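Local coordinates for beta-lactamase (Sphaerobacter thermophilus, PDB 4EWF), which probably hydrolyses beta-lactams to substituted beta-amino acids, as a member of the class A beta-lactamase family, at residues I230-T243 against I256-L269. Sequence-based numbering, arbitrary orientation.
Sequences ITTPAGTLVVAVFT and IGDITRAALQATGL
L237 and L269 make the closest apolar contact, with L269 CD2 lying 3.6 Å from L237 CB. With CG anti to its backbone N (chi1 -175°), L237 extends its two methyls over the last turns of the helix, and CD2 settles between A263 CB and L264 CD2, the latter at 3.9 Å. The other branch of L269, CD1, reaches A234 CB and the hydroxyl of T232 at the hairpin turn. On the neighbouring strand, I230 CD1 touches T260 CG2 at 3.7 Å, and the I230 side chain crosses that of L264 at about a right angle. Further along, V241 and I256 slide past each other in opposite directions, V241 CG1 3.8 Å from I256 CG1, and T243 CG2 packs on the same I256 atom. The contact joins the central sheet to one helical layer of the alpha-beta-alpha sandwich of class A beta-lactamases: the C-terminal helix runs nearly antiparallel (151°) to strand 235-243, while V238 and F242 on the other face of the sheet meet helix 164-175.

No hydrogen bond joins the segments. T260 OG1 donates to I256 O (2.9 Å) from above the carbonyl plane, the face opposite T260 N, and V239 CG1 packs against this oxygen from the strand. T243 OG1 bonds to V224 O on the adjacent strand. T232 OG1 accepts from A234 N in an ST turn, and a Schellman motif at G268 ends the helix ahead of L269.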
# COMPACT_ATOMS: atom_id res chain seq x y z
N ILE A 230 1.66 -6.59 -9.55
CA ILE A 230 2.32 -7.83 -9.92
C ILE A 230 2.75 -7.74 -11.38
O ILE A 230 1.94 -7.43 -12.26
CB ILE A 230 1.40 -9.04 -9.72
CG1 ILE A 230 1.03 -9.18 -8.24
CG2 ILE A 230 2.08 -10.31 -10.21
CD1 ILE A 230 -0.14 -10.09 -8.01
N THR A 231 4.03 -7.99 -11.63
CA THR A 231 4.58 -7.89 -12.98
C THR A 231 5.09 -9.24 -13.46
O THR A 231 5.84 -9.91 -12.75
CB THR A 231 5.74 -6.87 -13.02
OG1 THR A 231 5.23 -5.55 -12.82
CG2 THR A 231 6.45 -6.92 -14.37
N THR A 232 4.63 -9.66 -14.63
CA THR A 232 5.21 -10.82 -15.32
C THR A 232 5.66 -10.37 -16.71
O THR A 232 5.37 -9.24 -17.12
CB THR A 232 4.20 -11.98 -15.46
OG1 THR A 232 3.38 -11.75 -16.62
CG2 THR A 232 3.33 -12.09 -14.24
N PRO A 233 6.38 -11.24 -17.44
CA PRO A 233 6.79 -10.86 -18.80
C PRO A 233 5.60 -10.50 -19.70
O PRO A 233 5.76 -9.77 -20.68
CB PRO A 233 7.51 -12.11 -19.32
CG PRO A 233 7.10 -13.23 -18.40
CD PRO A 233 6.86 -12.59 -17.07
N ALA A 234 4.42 -10.99 -19.35
CA ALA A 234 3.21 -10.73 -20.11
C ALA A 234 2.53 -9.39 -19.78
O ALA A 234 1.63 -8.95 -20.50
CB ALA A 234 2.22 -11.87 -19.91
N GLY A 235 2.96 -8.74 -18.69
CA GLY A 235 2.40 -7.45 -18.30
C GLY A 235 2.22 -7.27 -16.80
O GLY A 235 2.60 -8.15 -16.02
N THR A 236 1.65 -6.14 -16.40
CA THR A 236 1.53 -5.81 -14.97
C THR A 236 0.09 -5.63 -14.52
O THR A 236 -0.70 -4.95 -15.18
CB THR A 236 2.32 -4.53 -14.63
OG1 THR A 236 3.71 -4.76 -14.86
CG2 THR A 236 2.12 -4.15 -13.16
N LEU A 237 -0.25 -6.25 -13.40
CA LEU A 237 -1.55 -6.11 -12.79
C LEU A 237 -1.49 -5.10 -11.63
O LEU A 237 -0.65 -5.23 -10.74
CB LEU A 237 -1.99 -7.47 -12.23
CG LEU A 237 -3.41 -7.51 -11.66
CD1 LEU A 237 -4.39 -7.51 -12.83
CD2 LEU A 237 -3.61 -8.73 -10.80
N VAL A 238 -2.37 -4.10 -11.63
CA VAL A 238 -2.44 -3.20 -10.47
C VAL A 238 -3.58 -3.63 -9.56
O VAL A 238 -4.69 -3.85 -10.02
CB VAL A 238 -2.64 -1.73 -10.90
CG1 VAL A 238 -2.85 -0.85 -9.68
CG2 VAL A 238 -1.45 -1.25 -11.73
N VAL A 239 -3.30 -3.74 -8.26
CA VAL A 239 -4.27 -4.25 -7.31
C VAL A 239 -4.39 -3.36 -6.06
O VAL A 239 -3.44 -3.20 -5.31
CB VAL A 239 -3.91 -5.68 -6.86
CG1 VAL A 239 -4.89 -6.18 -5.78
CG2 VAL A 239 -3.87 -6.61 -8.08
N ALA A 240 -5.57 -2.80 -5.85
CA ALA A 240 -5.83 -2.04 -4.63
C ALA A 240 -7.09 -2.61 -3.96
O ALA A 240 -8.21 -2.43 -4.45
CB ALA A 240 -6.00 -0.54 -4.94
N VAL A 241 -6.91 -3.36 -2.88
CA VAL A 241 -8.04 -3.97 -2.20
C VAL A 241 -8.07 -3.53 -0.75
O VAL A 241 -7.07 -3.61 -0.04
CB VAL A 241 -7.95 -5.51 -2.26
CG1 VAL A 241 -9.10 -6.15 -1.49
CG2 VAL A 241 -7.97 -5.95 -3.72
N PHE A 242 -9.23 -3.02 -0.33
CA PHE A 242 -9.47 -2.63 1.05
C PHE A 242 -10.56 -3.51 1.62
O PHE A 242 -11.55 -3.79 0.93
CB PHE A 242 -9.86 -1.15 1.13
CG PHE A 242 -8.72 -0.23 0.78
CD1 PHE A 242 -8.04 0.45 1.78
CD2 PHE A 242 -8.28 -0.10 -0.53
CE1 PHE A 242 -6.96 1.29 1.47
CE2 PHE A 242 -7.20 0.73 -0.85
CZ PHE A 242 -6.54 1.43 0.16
N THR A 243 -10.39 -3.98 2.86
CA THR A 243 -11.47 -4.75 3.46
C THR A 243 -11.75 -4.27 4.88
O THR A 243 -10.85 -3.84 5.60
CB THR A 243 -11.22 -6.29 3.49
OG1 THR A 243 -10.40 -6.64 4.62
CG2 THR A 243 -10.59 -6.80 2.19
N ILE A 256 -8.14 -11.10 0.25
CA ILE A 256 -7.28 -10.38 -0.67
C ILE A 256 -6.50 -11.35 -1.57
O ILE A 256 -6.41 -11.14 -2.77
CB ILE A 256 -6.32 -9.41 0.05
CG1 ILE A 256 -7.14 -8.37 0.84
CG2 ILE A 256 -5.41 -8.71 -0.96
CD1 ILE A 256 -6.33 -7.47 1.78
N GLY A 257 -5.95 -12.41 -0.99
CA GLY A 257 -5.24 -13.41 -1.78
C GLY A 257 -6.13 -14.04 -2.85
O GLY A 257 -5.71 -14.19 -4.01
N ASP A 258 -7.37 -14.38 -2.49
CA ASP A 258 -8.32 -15.01 -3.43
C ASP A 258 -8.76 -14.06 -4.55
O ASP A 258 -8.90 -14.44 -5.71
CB ASP A 258 -9.56 -15.52 -2.69
CG ASP A 258 -9.29 -16.77 -1.85
OD1 ASP A 258 -8.26 -17.44 -2.09
OD2 ASP A 258 -10.11 -17.08 -0.96
N ILE A 259 -9.03 -12.82 -4.18
CA ILE A 259 -9.41 -11.82 -5.17
C ILE A 259 -8.26 -11.60 -6.18
O ILE A 259 -8.47 -11.56 -7.40
CB ILE A 259 -9.78 -10.51 -4.47
CG1 ILE A 259 -11.13 -10.67 -3.76
CG2 ILE A 259 -9.81 -9.34 -5.46
CD1 ILE A 259 -11.42 -9.55 -2.73
N THR A 260 -7.04 -11.47 -5.65
CA THR A 260 -5.83 -11.29 -6.46
C THR A 260 -5.58 -12.49 -7.39
O THR A 260 -5.32 -12.35 -8.60
CB THR A 260 -4.59 -11.02 -5.54
OG1 THR A 260 -4.79 -9.83 -4.78
CG2 THR A 260 -3.31 -10.88 -6.37
N ARG A 261 -5.70 -13.69 -6.84
CA ARG A 261 -5.52 -14.87 -7.66
C ARG A 261 -6.51 -14.92 -8.82
O ARG A 261 -6.14 -15.23 -9.96
CB ARG A 261 -5.66 -16.13 -6.80
CG ARG A 261 -5.35 -17.38 -7.58
CD ARG A 261 -6.41 -18.43 -7.35
NE ARG A 261 -6.00 -19.41 -6.35
CZ ARG A 261 -6.69 -19.68 -5.25
NH1 ARG A 261 -6.25 -20.60 -4.39
NH2 ARG A 261 -7.83 -19.04 -5.00
N ALA A 262 -7.78 -14.64 -8.52
CA ALA A 262 -8.82 -14.67 -9.53
C ALA A 262 -8.53 -13.62 -10.59
O ALA A 262 -8.82 -13.82 -11.75
CB ALA A 262 -10.19 -14.43 -8.89
N ALA A 263 -7.97 -12.48 -10.17
CA ALA A 263 -7.64 -11.42 -11.11
C ALA A 263 -6.48 -11.81 -12.03
O ALA A 263 -6.48 -11.52 -13.23
CB ALA A 263 -7.33 -10.11 -10.36
N LEU A 264 -5.49 -12.51 -11.46
CA LEU A 264 -4.36 -13.00 -12.25
C LEU A 264 -4.83 -13.99 -13.32
O LEU A 264 -4.38 -13.94 -14.47
CB LEU A 264 -3.29 -13.63 -11.35
CG LEU A 264 -2.42 -12.69 -10.49
CD1 LEU A 264 -1.70 -13.47 -9.39
CD2 LEU A 264 -1.41 -11.91 -11.33
N GLN A 265 -5.72 -14.89 -12.94
CA GLN A 265 -6.32 -15.82 -13.90
C GLN A 265 -7.16 -15.10 -14.95
O GLN A 265 -7.06 -15.39 -16.14
CB GLN A 265 -7.17 -16.87 -13.16
CG GLN A 265 -6.36 -17.82 -12.25
CD GLN A 265 -7.24 -18.63 -11.32
OE1 GLN A 265 -8.46 -18.42 -11.25
NE2 GLN A 265 -6.64 -19.55 -10.58
N ALA A 266 -7.98 -14.15 -14.51
CA ALA A 266 -8.89 -13.46 -15.44
C ALA A 266 -8.14 -12.72 -16.56
O ALA A 266 -8.59 -12.68 -17.70
CB ALA A 266 -9.83 -12.50 -14.69
N THR A 267 -6.99 -12.14 -16.22
CA THR A 267 -6.23 -11.32 -17.16
C THR A 267 -5.20 -12.12 -17.93
O THR A 267 -4.49 -11.57 -18.78
CB THR A 267 -5.51 -10.16 -16.42
OG1 THR A 267 -4.63 -10.71 -15.43
CG2 THR A 267 -6.52 -9.28 -15.72
N GLY A 268 -5.11 -13.42 -17.64
CA GLY A 268 -4.19 -14.30 -18.35
C GLY A 268 -2.74 -14.17 -17.92
O GLY A 268 -1.83 -14.61 -18.63
N LEU A 269 -2.52 -13.57 -16.76
CA LEU A 269 -1.17 -13.43 -16.21
C LEU A 269 -0.65 -14.74 -15.61
O LEU A 269 0.55 -14.98 -15.58
CB LEU A 269 -1.13 -12.30 -15.17
CG LEU A 269 -0.55 -10.95 -15.65
CD1 LEU A 269 -0.62 -10.79 -17.15
CD2 LEU A 269 -1.21 -9.76 -14.96